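Local coordinates for protein phenol hydroxylase component phN (Pseudomonas stutzeri, PDB 3U52) that probably hydroxylates phenol and related aromatics at a carboxylate-bridged diiron centre, as the large oxygenase subunit of a bacterial multicomponent monooxygenase, at residues 273-278 and 337-342. Numbering follows the deposited sequence.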
loop_
_atom_site.group_PDB
_atom_site.type_symbol
_atom_site.label_atom_id
_atom_site.label_comp_id
_atom_site.label_asym_id
_atom_site.label_seq_id
_atom_site.Cartn_x
_atom_site.Cartn_y
_atom_site.Cartn_z
ATOM N N LEU A 273 -31.878 9.597 -2.872
ATOM C CA LEU A 273 -31.231 8.721 -3.882
ATOM C C LEU A 273 -31.490 9.088 -5.347
ATOM O O LEU A 273 -30.783 8.615 -6.270
ATOM C CB LEU A 273 -31.716 7.284 -3.701
ATOM C CG LEU A 273 -31.182 6.574 -2.481
ATOM C CD1 LEU A 273 -31.994 5.258 -2.321
ATOM C CD2 LEU A 273 -29.671 6.322 -2.678
ATOM N N SER A 274 -32.511 9.898 -5.580
ATOM C CA SER A 274 -32.717 10.450 -6.910
ATOM C C SER A 274 -31.427 11.119 -7.465
ATOM O O SER A 274 -31.161 11.021 -8.648
ATOM C CB SER A 274 -33.956 11.353 -6.962
ATOM O OG SER A 274 -33.745 12.669 -6.461
ATOM N N LEU A 275 -30.600 11.723 -6.609
ATOM C CA LEU A 275 -29.293 12.223 -7.005
ATOM C C LEU A 275 -28.327 11.161 -7.560
ATOM O O LEU A 275 -27.539 11.462 -8.474
ATOM C CB LEU A 275 -28.617 12.901 -5.812
ATOM C CG LEU A 275 -29.185 14.238 -5.368
ATOM C CD1 LEU A 275 -28.396 14.724 -4.114
ATOM C CD2 LEU A 275 -29.145 15.249 -6.525
ATOM N N VAL A 276 -28.357 9.951 -6.984
ATOM C CA VAL A 276 -27.563 8.805 -7.452
ATOM C C VAL A 276 -28.097 8.219 -8.773
ATOM O O VAL A 276 -27.299 7.810 -9.613
ATOM C CB VAL A 276 -27.451 7.662 -6.398
ATOM C CG1 VAL A 276 -26.388 6.635 -6.816
ATOM C CG2 VAL A 276 -27.071 8.204 -5.054
ATOM N N SER A 277 -29.425 8.196 -8.961
ATOM C CA SER A 277 -29.987 7.730 -10.214
ATOM C C SER A 277 -29.432 8.490 -11.397
ATOM O O SER A 277 -29.071 7.910 -12.420
ATOM C CB SER A 277 -31.528 7.782 -10.226
ATOM O OG SER A 277 -31.957 9.096 -10.418
ATOM N N MET A 278 -29.366 9.808 -11.252
ATOM C CA MET A 278 -28.815 10.692 -12.284
ATOM C C MET A 278 -27.293 10.448 -12.526
ATOM O O MET A 278 -26.808 10.447 -13.662
ATOM C CB MET A 278 -29.064 12.142 -11.839
ATOM C CG MET A 278 -28.459 13.138 -12.713
ATOM S SD MET A 278 -28.722 14.790 -12.030
ATOM C CE MET A 278 -27.417 14.771 -10.744
ATOM N N THR A 337 -32.109 16.441 -16.784
ATOM C CA THR A 337 -32.726 17.617 -17.444
ATOM C C THR A 337 -32.912 18.901 -16.512
ATOM O O THR A 337 -32.650 20.064 -16.935
ATOM C CB THR A 337 -33.917 16.993 -18.265
ATOM O OG1 THR A 337 -33.661 16.964 -19.675
ATOM C CG2 THR A 337 -35.219 17.301 -17.861
ATOM N N THR A 338 -33.241 18.692 -15.248
ATOM C CA THR A 338 -33.241 19.738 -14.226
ATOM C C THR A 338 -31.859 20.329 -14.012
ATOM O O THR A 338 -31.696 21.558 -14.025
ATOM C CB THR A 338 -33.760 19.152 -12.904
ATOM O OG1 THR A 338 -35.116 18.748 -13.149
ATOM C CG2 THR A 338 -33.701 20.157 -11.747
ATOM N N PHE A 339 -30.853 19.469 -13.822
ATOM C CA PHE A 339 -29.507 19.951 -13.552
ATOM C C PHE A 339 -28.912 20.598 -14.785
ATOM O O PHE A 339 -28.202 21.612 -14.679
ATOM C CB PHE A 339 -28.613 18.850 -12.986
ATOM C CG PHE A 339 -28.817 18.626 -11.488
ATOM C CD1 PHE A 339 -29.604 17.594 -11.021
ATOM C CD2 PHE A 339 -28.244 19.485 -10.575
ATOM C CE1 PHE A 339 -29.764 17.373 -9.652
ATOM C CE2 PHE A 339 -28.374 19.270 -9.204
ATOM C CZ PHE A 339 -29.166 18.225 -8.742
ATOM N N TYR A 340 -29.219 20.058 -15.951
ATOM C CA TYR A 340 -28.759 20.672 -17.227
ATOM C C TYR A 340 -29.131 22.189 -17.313
ATOM O O TYR A 340 -28.275 23.031 -17.598
ATOM C CB TYR A 340 -29.355 19.881 -18.419
ATOM C CG TYR A 340 -28.937 20.349 -19.773
ATOM C CD1 TYR A 340 -29.620 21.386 -20.412
ATOM C CD2 TYR A 340 -27.856 19.786 -20.405
ATOM C CE1 TYR A 340 -29.230 21.851 -21.673
ATOM C CE2 TYR A 340 -27.472 20.224 -21.694
ATOM C CZ TYR A 340 -28.151 21.264 -22.295
ATOM O OH TYR A 340 -27.739 21.671 -23.531
ATOM N N GLN A 341 -30.402 22.532 -17.059
ATOM C CA GLN A 341 -30.877 23.923 -17.226
ATOM C C GLN A 341 -30.477 24.831 -16.093
ATOM O O GLN A 341 -30.503 26.054 -16.224
ATOM C CB GLN A 341 -32.397 23.935 -17.412
ATOM C CG GLN A 341 -33.193 23.594 -16.149
ATOM C CD GLN A 341 -34.624 23.270 -16.469
ATOM O OE1 GLN A 341 -34.931 22.201 -17.004
ATOM N NE2 GLN A 341 -35.507 24.203 -16.198
ATOM N N TYR A 342 -30.097 24.260 -14.973
ATOM C CA TYR A 342 -29.697 25.038 -13.816
ATOM C C TYR A 342 -28.183 24.952 -13.493
ATOM O O TYR A 342 -27.714 25.479 -12.461
ATOM C CB TYR A 342 -30.540 24.608 -12.630
ATOM C CG TYR A 342 -31.973 25.154 -12.633
ATOM C CD1 TYR A 342 -33.025 24.342 -12.245
ATOM C CD2 TYR A 342 -32.238 26.492 -12.938
ATOM C CE1 TYR A 342 -34.320 24.806 -12.201
ATOM C CE2 TYR A 342 -33.575 26.992 -12.914
ATOM C CZ TYR A 342 -34.586 26.138 -12.520
ATOM O OH TYR A 342 -35.874 26.542 -12.395
#
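F339 reaches from helix 331-342 to two side chains of helix 254-283, M278 and L275. The tight part is at M278. Its CE is 3.6 Å from CD1 of F339, and its SD lies unusually close to the same CD1, at 3.1 Å. This is a Met-aromatic contact. SD sits 4.1 Å from the ring centroid and 55° off the ring normal, an oblique approach. The M278 chain leaves with CG anti to the backbone N (chi1 175°). It then bends at chi3 (79°), which brings CE beside CD1 and CE1, the same ring carbons that SD meets. L275 touches farther out along the ring: its CD2 is 3.7 Å from CZ of F339.

Beyond these three residues the two segments meet loosely. Their closest CA atoms, those of M278 and F339, are 9.4 Å apart, and no hydrogen bond joins them. S274, S277 and M278 also pack on earlier turns of helix 331-342. The loose side is not solvent, since all three touching residues are buried. W170, Y171 and F348 also meet the F339 ring. Replacing F339 by an alanine would remove the ring, which would probably leave M278 SD and L275 CD2 without their aromatic partner and open a gap between the helices. F339 also lines a xenon site with I404 and P405, beside this Met-aromatic contact between two buried helices.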